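Local coordinates for DNA helicase assembly protein (Enterobacteria phage T4, PDB 1C1K) that loads the replicative helicase onto forked DNA covered by single-strand-binding protein, serving phage replication, recombination and repair, at residues L22-M25 with I26-H29; Y34-K38 with Y39-M43; Q60-S63 with E64-L68; K189-A192 with Y193-I196. One frame throughout, in Å; residues are numbered along the deposited sequence.

Interaction 1. Residues L22-M25 with I26-H29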
# COMPACT_ATOMS: atom_id res chain seq x y z
N LEU A 22 -14.34 -8.09 7.61
CA LEU A 22 -12.98 -7.56 7.63
C LEU A 22 -12.55 -7.20 6.20
O LEU A 22 -11.99 -6.13 5.96
CB LEU A 22 -12.01 -8.59 8.23
CG LEU A 22 -10.54 -8.16 8.30
CD1 LEU A 22 -10.36 -7.10 9.39
CD2 LEU A 22 -9.66 -9.38 8.58
N TYR A 23 -12.80 -8.11 5.26
CA TYR A 23 -12.44 -7.86 3.87
C TYR A 23 -13.14 -6.61 3.34
O TYR A 23 -12.51 -5.74 2.74
CB TYR A 23 -12.83 -9.05 2.99
CG TYR A 23 -12.99 -8.70 1.53
CD1 TYR A 23 -11.89 -8.32 0.76
CD2 TYR A 23 -14.23 -8.74 0.92
CE1 TYR A 23 -12.03 -7.98 -0.59
CE2 TYR A 23 -14.39 -8.41 -0.43
CZ TYR A 23 -13.29 -8.03 -1.17
OH TYR A 23 -13.44 -7.70 -2.50
N LEU A 24 -14.45 -6.52 3.58
CA LEU A 24 -15.23 -5.38 3.10
C LEU A 24 -14.76 -4.05 3.68
O LEU A 24 -14.69 -3.05 2.97
CB LEU A 24 -16.72 -5.57 3.42
CG LEU A 24 -17.67 -4.73 2.56
CD1 LEU A 24 -17.53 -5.12 1.10
CD2 LEU A 24 -19.11 -4.94 3.01
N MET A 25 -14.44 -4.03 4.97
CA MET A 25 -13.98 -2.80 5.59
C MET A 25 -12.63 -2.39 5.01
O MET A 25 -12.40 -1.21 4.77
CB MET A 25 -13.90 -2.96 7.11
CG MET A 25 -12.72 -3.74 7.64
SD MET A 25 -12.62 -3.63 9.45
CE MET A 25 -13.25 -2.00 9.71
N ILE A 26 -11.73 -3.35 4.77
CA ILE A 26 -10.43 -3.01 4.21
C ILE A 26 -10.57 -2.61 2.75
O ILE A 26 -9.88 -1.71 2.27
CB ILE A 26 -9.44 -4.21 4.36
CG1 ILE A 26 -9.15 -4.43 5.84
CG2 ILE A 26 -8.12 -3.91 3.60
CD1 ILE A 26 -8.41 -5.73 6.16
N LYS A 27 -11.50 -3.25 2.04
CA LYS A 27 -11.73 -2.93 0.64
C LYS A 27 -12.22 -1.48 0.52
O LYS A 27 -11.73 -0.72 -0.31
CB LYS A 27 -12.78 -3.86 0.05
CG LYS A 27 -13.05 -3.64 -1.44
CD LYS A 27 -14.31 -4.38 -1.87
CE LYS A 27 -14.49 -4.32 -3.37
NZ LYS A 27 -15.93 -4.48 -3.73
N GLN A 28 -13.17 -1.11 1.36
CA GLN A 28 -13.71 0.24 1.33
C GLN A 28 -12.66 1.25 1.76
O GLN A 28 -12.59 2.36 1.23
CB GLN A 28 -14.95 0.32 2.21
CG GLN A 28 -16.13 -0.46 1.62
CD GLN A 28 -17.28 -0.61 2.58
OE1 GLN A 28 -18.17 -1.44 2.37
NE2 GLN A 28 -17.28 0.18 3.65
N HIS A 29 -11.82 0.86 2.71
CA HIS A 29 -10.76 1.73 3.19
C HIS A 29 -9.80 2.03 2.03
O HIS A 29 -9.43 3.18 1.80
CB HIS A 29 -10.00 1.06 4.33
CG HIS A 29 -8.82 1.85 4.81
ND1 HIS A 29 -8.87 2.67 5.91
CD2 HIS A 29 -7.56 1.96 4.32
CE1 HIS A 29 -7.69 3.25 6.08
NE2 HIS A 29 -6.88 2.83 5.13
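Lys27 N donates to Tyr23 O at 2.8 Å, the shortest of four successive i to i+4 bonds that make residues 22-29 a regular turn-by-turn piece of alpha helix 16-30. Ile26 on Leu22, Gln28 on Leu24 and His29 on Met25 complete the set, each N-H meeting a carbonyl oxygen one turn back. The side chains sort themselves by the same spacing. On the buried flank Leu22 and Ile26 run side by side in the same direction, and Leu22 CG meets Ile26 CD1 at 3.9 Å; helix 68-81 packs on this pair through Leu71, Phe75 and Leu79. Tyr23 and Lys27 form the next pair. The Lys27 chain is stretched out, with CG trans to the backbone N (chi1 -177°), which carries its methylenes past the phenol: CD stands 3.5 Å from Tyr23 OH, approaching the ring at a slant. Met25 points its thioether toward the following loop, where it touches Tyr34 and Val36. The imidazole of His29 points off the helix; its NE2 donates to Ala192 O and its ND1 accepts from Val36 N, a pairing that helps fix the rotation of the ring. On the partly exposed side Gln28 extends back across Leu24, bringing its amide oxygen against an apolar branch point, with Gln28 OE1 3.3 Å from Leu24 CG.

Interaction 2. Residues Y34-K38 with Y39-M43; sequences YDVIK and YNWCM
The phenol of Tyr34 spends its proton on the backbone of residues 39-43: Tyr34 OH donates to Cys42 O over a very short 2.5 Å, with the carbonyl oxygen lying at the ring edge in its plane. Both faces of that ring are occupied. Met43 SD sits 3.5 Å from the Tyr34 ring centroid, almost on the ring normal, a Met-aromatic contact; across the other face lies the Tyr39 ring, nearly parallel at 14° but slid so far that the two barely overlap. Asp35 answers several donors. Its OD1 takes Ile37 N at 3.1 Å, an Asx turn, and also Lys38 N, both arriving from one face of the carboxylate, while OD2 is left to a salt bridge with Lys195. Asp35 O accepts from Tyr39 N. These bonds lead into a type I beta turn, Ile37 to Asn40, in the loop joining helices 16-30 and 47-52; Asn40 N closes it on Ile37 O at 3.2 Å, from above the carbonyl plane. Trp41 N reaches back to Val36 O at 2.7 Å, within the carbonyl plane. The indole folds over the same valine, whose CG2 makes a CH-pi contact 3.8 Å from the centroid of the Trp41 six-membered ring. On the exposed side Lys38 runs alongside Tyr39, and Lys38 NZ lies off-centre over the Tyr39 ring, 4.5 Å from its centroid, as a cation-pi pair.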
# COMPACT_ATOMS: atom_id res chain seq x y z
N TYR A 34 -13.86 4.43 3.55
CA TYR A 34 -13.90 4.16 4.98
C TYR A 34 -12.52 4.43 5.53
O TYR A 34 -11.57 4.63 4.78
CB TYR A 34 -14.29 2.69 5.22
CG TYR A 34 -14.86 2.41 6.59
CD1 TYR A 34 -16.09 2.94 6.97
CD2 TYR A 34 -14.19 1.59 7.49
CE1 TYR A 34 -16.65 2.65 8.22
CE2 TYR A 34 -14.73 1.29 8.75
CZ TYR A 34 -15.96 1.82 9.10
OH TYR A 34 -16.53 1.51 10.31
N ASP A 35 -12.40 4.44 6.85
CA ASP A 35 -11.12 4.67 7.51
C ASP A 35 -11.06 3.70 8.68
O ASP A 35 -11.60 3.98 9.76
CB ASP A 35 -11.03 6.11 8.02
CG ASP A 35 -9.63 6.47 8.50
OD1 ASP A 35 -8.86 5.57 8.89
OD2 ASP A 35 -9.30 7.67 8.48
N VAL A 36 -10.41 2.57 8.47
CA VAL A 36 -10.31 1.55 9.51
C VAL A 36 -9.64 2.04 10.79
O VAL A 36 -9.88 1.48 11.86
CB VAL A 36 -9.56 0.29 9.01
CG1 VAL A 36 -10.36 -0.39 7.92
CG2 VAL A 36 -8.17 0.66 8.52
N ILE A 37 -8.81 3.07 10.69
CA ILE A 37 -8.14 3.58 11.87
C ILE A 37 -9.11 4.47 12.64
O ILE A 37 -9.22 4.38 13.86
CB ILE A 37 -6.88 4.40 11.51
CG1 ILE A 37 -5.90 3.52 10.72
CG2 ILE A 37 -6.22 4.92 12.78
CD1 ILE A 37 -5.56 2.19 11.38
N LYS A 38 -9.82 5.32 11.91
CA LYS A 38 -10.79 6.21 12.55
C LYS A 38 -11.85 5.40 13.30
O LYS A 38 -12.28 5.79 14.38
CB LYS A 38 -11.47 7.09 11.48
CG LYS A 38 -12.73 7.82 11.94
CD LYS A 38 -13.25 8.75 10.84
CE LYS A 38 -14.42 9.61 11.31
NZ LYS A 38 -14.81 9.36 12.73
N TYR A 39 -12.25 4.27 12.73
CA TYR A 39 -13.27 3.43 13.33
C TYR A 39 -12.75 2.20 14.07
O TYR A 39 -13.50 1.29 14.39
CB TYR A 39 -14.28 2.99 12.27
CG TYR A 39 -15.11 4.14 11.75
CD1 TYR A 39 -14.82 4.75 10.53
CD2 TYR A 39 -16.18 4.64 12.49
CE1 TYR A 39 -15.57 5.82 10.06
CE2 TYR A 39 -16.94 5.72 12.03
CZ TYR A 39 -16.63 6.30 10.82
OH TYR A 39 -17.36 7.37 10.38
N ASN A 40 -11.45 2.19 14.32
CA ASN A 40 -10.81 1.09 15.04
C ASN A 40 -11.15 -0.30 14.53
O ASN A 40 -11.51 -1.19 15.30
CB ASN A 40 -11.15 1.19 16.52
CG ASN A 40 -10.20 0.40 17.39
OD1 ASN A 40 -10.55 -0.03 18.49
ND2 ASN A 40 -8.98 0.19 16.89
N TRP A 41 -11.02 -0.49 13.22
CA TRP A 41 -11.26 -1.77 12.56
C TRP A 41 -12.62 -2.44 12.84
O TRP A 41 -12.73 -3.66 12.93
CB TRP A 41 -10.13 -2.75 12.89
CG TRP A 41 -8.79 -2.22 12.48
CD1 TRP A 41 -7.99 -1.38 13.20
CD2 TRP A 41 -8.09 -2.50 11.26
NE1 TRP A 41 -6.83 -1.12 12.50
CE2 TRP A 41 -6.86 -1.80 11.31
CE3 TRP A 41 -8.37 -3.29 10.13
CZ2 TRP A 41 -5.92 -1.85 10.28
CZ3 TRP A 41 -7.44 -3.34 9.10
CH2 TRP A 41 -6.23 -2.63 9.19
N CYS A 42 -13.64 -1.60 12.97
CA CYS A 42 -15.00 -2.07 13.20
C CYS A 42 -15.86 -1.42 12.14
O CYS A 42 -15.65 -0.26 11.78
CB CYS A 42 -15.50 -1.62 14.57
SG CYS A 42 -14.69 -2.42 15.95
N MET A 43 -16.82 -2.16 11.63
CA MET A 43 -17.73 -1.62 10.62
C MET A 43 -18.95 -2.51 10.53
O MET A 43 -18.85 -3.73 10.64
CB MET A 43 -17.04 -1.53 9.25
CG MET A 43 -17.84 -0.72 8.22
SD MET A 43 -17.07 -0.64 6.57
CE MET A 43 -17.57 -2.22 5.92

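Interaction 3. Residues Q60-S63 with E64-L68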
# COMPACT_ATOMS: atom_id res chain seq x y z
N GLN A 60 -15.45 -18.45 4.48
CA GLN A 60 -15.55 -19.54 5.45
C GLN A 60 -14.22 -20.28 5.53
O GLN A 60 -13.68 -20.51 6.62
CB GLN A 60 -16.66 -20.52 5.04
CG GLN A 60 -16.67 -21.82 5.85
CD GLN A 60 -16.89 -21.60 7.34
OE1 GLN A 60 -16.30 -22.28 8.17
NE2 GLN A 60 -17.76 -20.65 7.67
N LYS A 61 -13.66 -20.65 4.38
CA LYS A 61 -12.39 -21.37 4.37
C LYS A 61 -11.27 -20.56 5.05
O LYS A 61 -10.51 -21.09 5.86
CB LYS A 61 -11.97 -21.72 2.94
CG LYS A 61 -12.78 -22.85 2.32
CD LYS A 61 -12.72 -24.11 3.15
CE LYS A 61 -11.40 -24.83 2.98
NZ LYS A 61 -11.47 -26.22 3.52
N LEU A 62 -11.19 -19.27 4.75
CA LEU A 62 -10.16 -18.44 5.36
C LEU A 62 -10.33 -18.39 6.88
O LEU A 62 -9.35 -18.46 7.61
CB LEU A 62 -10.21 -17.03 4.79
CG LEU A 62 -9.32 -16.76 3.57
CD1 LEU A 62 -9.63 -17.75 2.47
CD2 LEU A 62 -9.57 -15.33 3.09
N SER A 63 -11.58 -18.30 7.34
CA SER A 63 -11.87 -18.23 8.77
C SER A 63 -11.43 -19.46 9.55
O SER A 63 -11.08 -19.36 10.73
CB SER A 63 -13.37 -18.01 9.00
OG SER A 63 -14.07 -19.24 8.96
N GLU A 64 -11.46 -20.62 8.91
CA GLU A 64 -11.09 -21.85 9.60
C GLU A 64 -9.61 -21.93 9.90
O GLU A 64 -9.21 -22.44 10.94
CB GLU A 64 -11.49 -23.06 8.76
CG GLU A 64 -12.99 -23.18 8.53
CD GLU A 64 -13.36 -24.21 7.48
OE1 GLU A 64 -12.47 -24.92 6.98
OE2 GLU A 64 -14.56 -24.31 7.16
N LYS A 65 -8.80 -21.40 8.99
CA LYS A 65 -7.35 -21.50 9.11
C LYS A 65 -6.51 -20.33 9.60
O LYS A 65 -5.52 -20.54 10.29
CB LYS A 65 -6.80 -21.95 7.75
CG LYS A 65 -5.29 -22.00 7.65
CD LYS A 65 -4.86 -22.58 6.32
CE LYS A 65 -3.35 -22.57 6.18
NZ LYS A 65 -2.75 -23.87 6.61
N TYR A 66 -6.90 -19.11 9.24
CA TYR A 66 -6.10 -17.94 9.59
C TYR A 66 -6.54 -17.08 10.75
O TYR A 66 -7.73 -16.83 10.94
CB TYR A 66 -5.95 -17.06 8.34
CG TYR A 66 -5.35 -17.78 7.15
CD1 TYR A 66 -6.17 -18.32 6.16
CD2 TYR A 66 -3.97 -17.95 7.04
CE1 TYR A 66 -5.63 -19.01 5.08
CE2 TYR A 66 -3.42 -18.64 5.95
CZ TYR A 66 -4.26 -19.17 4.98
OH TYR A 66 -3.72 -19.86 3.93
N LYS A 67 -5.56 -16.61 11.52
CA LYS A 67 -5.81 -15.74 12.66
C LYS A 67 -6.14 -14.36 12.10
O LYS A 67 -5.84 -14.06 10.94
CB LYS A 67 -4.58 -15.63 13.56
CG LYS A 67 -3.97 -16.95 13.97
CD LYS A 67 -2.58 -16.74 14.56
CE LYS A 67 -2.27 -17.77 15.62
NZ LYS A 67 -3.12 -17.58 16.84
N LEU A 68 -6.75 -13.52 12.92
CA LEU A 68 -7.13 -12.17 12.50
C LEU A 68 -5.98 -11.39 11.87
O LEU A 68 -6.16 -10.76 10.82
CB LEU A 68 -7.69 -11.40 13.70
CG LEU A 68 -8.06 -9.93 13.46
CD1 LEU A 68 -9.05 -9.82 12.30
CD2 LEU A 68 -8.66 -9.33 14.73
O HOH W 1 -10.24 -17.02 11.90
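Tyr66 N donates to Leu62 O at 3.0 Å in a nearly straight bond (170°), the last regular link of helix 56-65 before Tyr66 itself leaves helical geometry. The same oxygen receives a weak bond from Lys65 N, and Tyr66 CD1 brings the ring edge close to it. Just upstream, Gln60 O is gripped twice. Glu64 N comes nearly in line with its C=O, and Ser63 OG donates to Gln60 O at 2.7 Å; the serine hydroxyl can do so because it stands between its own N and carbonyl carbon (chi1 84°), folded back on the preceding turn. A buried side chain thus settles its polar end on the helix's own backbone. Past the last turn, one water lies 2.7 Å from both Ser63 O and Tyr66 O, bridging them at the point where the chain turns away.

The outer side is looser. Glu64 reaches back along the exposed surface toward Lys61, but the charges stay apart, Lys61 NZ lying 3.8 Å from Glu64 OE1 in a long salt bridge. Gln60 bends at its second torsion, which brings its amide across the Glu64 carboxylate, the two planes 57° apart.

Facing inward, Leu62 packs on Val19 of helix 16-30, on Leu71 and Phe75 of helix 68-81 and on Leu96 of helix 95-107, while Tyr66 lies against Ile74 and Arg100. Lys67 then occupies the N-cap position of helix 68-81, joining two helices by a short corner in the N-terminal part of this mainly helical fold.

Interaction 4. Residues K189-A192 with Y193-I196; sequences KLKA and YRKI
Tyr193 N and Arg194 N each donate, at 2.9 Å, to the carbonyl oxygen four residues back, Lys189 O and Leu190 O respectively, in ordinary alpha-helical fashion. The next bond is slacker: Lys195 N stands 3.2 Å from Lys191 O at 139° and has a weak second acceptor in Ala192 O, so the amide is shared between two carbonyls. Lys191 O gains a further donor in a water, 2.7 Å away, which in turn accepts from Arg194 NE at 2.9 Å; the water lies at the guanidinium edge, in its plane. It ties the arginine head back to the helix that bears it. Lys191 and Arg194 run side by side in the same direction, with Lys191 CG 3.8 Å from Arg194 NH2. Their charged ends remain 6.1 Å apart (Lys191 NZ to Arg194 NH2), and each has acidic company: Asp175 for the lysine, Asp165 and Asp172 for the arginine, which probably offsets the like charges.

The helix, 181-196, belongs to the C-terminal family region and is followed by strand 197-199, which pairs with strand 2-4. Its other flank is turned to the N-terminal region. There Ala192, with only a methyl group, rests on Met30. Tyr193 swings its ring out with CG trans to the backbone N (chi1 -163°) and lies between the two regions, against Ile162 of helix 158-168 and Ile76 and Val80 of helix 68-81, while its hydroxyl bonds to Glu159. Ile196 CD1 meets the edge of that ring.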
# COMPACT_ATOMS: atom_id res chain seq x y z
N LYS A 189 -5.19 4.94 -3.28
CA LYS A 189 -4.58 3.79 -2.62
C LYS A 189 -3.40 4.22 -1.76
O LYS A 189 -3.22 3.72 -0.65
CB LYS A 189 -4.09 2.76 -3.65
CG LYS A 189 -5.10 2.40 -4.72
CD LYS A 189 -6.11 1.37 -4.23
CE LYS A 189 -6.82 0.70 -5.39
NZ LYS A 189 -6.02 0.82 -6.64
N LEU A 190 -2.59 5.14 -2.27
CA LEU A 190 -1.43 5.61 -1.52
C LEU A 190 -1.84 6.24 -0.19
O LEU A 190 -1.26 5.95 0.85
CB LEU A 190 -0.64 6.62 -2.37
CG LEU A 190 0.18 5.99 -3.49
CD1 LEU A 190 0.58 7.07 -4.49
CD2 LEU A 190 1.42 5.33 -2.91
N LYS A 191 -2.84 7.12 -0.22
CA LYS A 191 -3.28 7.76 1.00
C LYS A 191 -3.93 6.76 1.95
O LYS A 191 -3.73 6.83 3.16
CB LYS A 191 -4.24 8.90 0.67
CG LYS A 191 -3.56 10.07 -0.02
CD LYS A 191 -4.38 11.36 0.12
CE LYS A 191 -5.60 11.34 -0.77
NZ LYS A 191 -5.26 11.24 -2.22
N ALA A 192 -4.69 5.82 1.40
CA ALA A 192 -5.34 4.81 2.24
C ALA A 192 -4.30 3.95 2.95
O ALA A 192 -4.40 3.72 4.16
CB ALA A 192 -6.26 3.95 1.39
N TYR A 193 -3.30 3.49 2.20
CA TYR A 193 -2.25 2.65 2.77
C TYR A 193 -1.42 3.46 3.77
O TYR A 193 -0.99 2.95 4.80
CB TYR A 193 -1.36 2.12 1.65
CG TYR A 193 -0.46 0.94 2.00
CD1 TYR A 193 -0.70 0.14 3.13
CD2 TYR A 193 0.64 0.62 1.20
CE1 TYR A 193 0.13 -0.94 3.44
CE2 TYR A 193 1.47 -0.45 1.50
CZ TYR A 193 1.22 -1.22 2.62
OH TYR A 193 2.06 -2.27 2.91
N ARG A 194 -1.21 4.74 3.47
CA ARG A 194 -0.45 5.60 4.37
C ARG A 194 -1.12 5.69 5.75
O ARG A 194 -0.44 5.80 6.77
CB ARG A 194 -0.30 7.00 3.74
CG ARG A 194 0.47 8.01 4.59
CD ARG A 194 0.77 9.30 3.81
NE ARG A 194 -0.44 10.05 3.50
CZ ARG A 194 -0.46 11.25 2.91
NH1 ARG A 194 0.68 11.85 2.57
NH2 ARG A 194 -1.62 11.85 2.67
N LYS A 195 -2.45 5.62 5.78
CA LYS A 195 -3.18 5.69 7.04
C LYS A 195 -2.91 4.50 7.96
O LYS A 195 -2.89 4.64 9.18
CB LYS A 195 -4.68 5.79 6.77
CG LYS A 195 -5.12 7.16 6.27
CD LYS A 195 -6.63 7.26 6.15
CE LYS A 195 -7.04 8.67 5.73
NZ LYS A 195 -8.09 9.24 6.62
N ILE A 196 -2.71 3.32 7.37
CA ILE A 196 -2.46 2.14 8.19
C ILE A 196 -0.97 1.88 8.43
O ILE A 196 -0.61 0.99 9.19
CB ILE A 196 -3.12 0.88 7.59
CG1 ILE A 196 -2.74 0.72 6.13
CG2 ILE A 196 -4.63 0.98 7.72
CD1 ILE A 196 -3.24 -0.58 5.52
O HOH W 2 -3.07 9.20 4.34

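Overall arrangement
His29 does much of the joining among these local contacts. From interaction 1 its ND1 lies 3.0 Å from Val36 N of interaction 2, and its NE2 2.8 Å from Ala192 O of interaction 4, both probable hydrogen bonds. Interactions 2 and 4 also meet directly, through the Asp35 OD2 to Lys195 NZ salt bridge at 2.7 Å. The three meet where the two family regions adjoin. Interaction 3 is the most remote from interaction 4, their centres about 25 Å apart, and is joined to interaction 1 through Leu22 CD2 and Leu68 CD1, 3.8 Å apart.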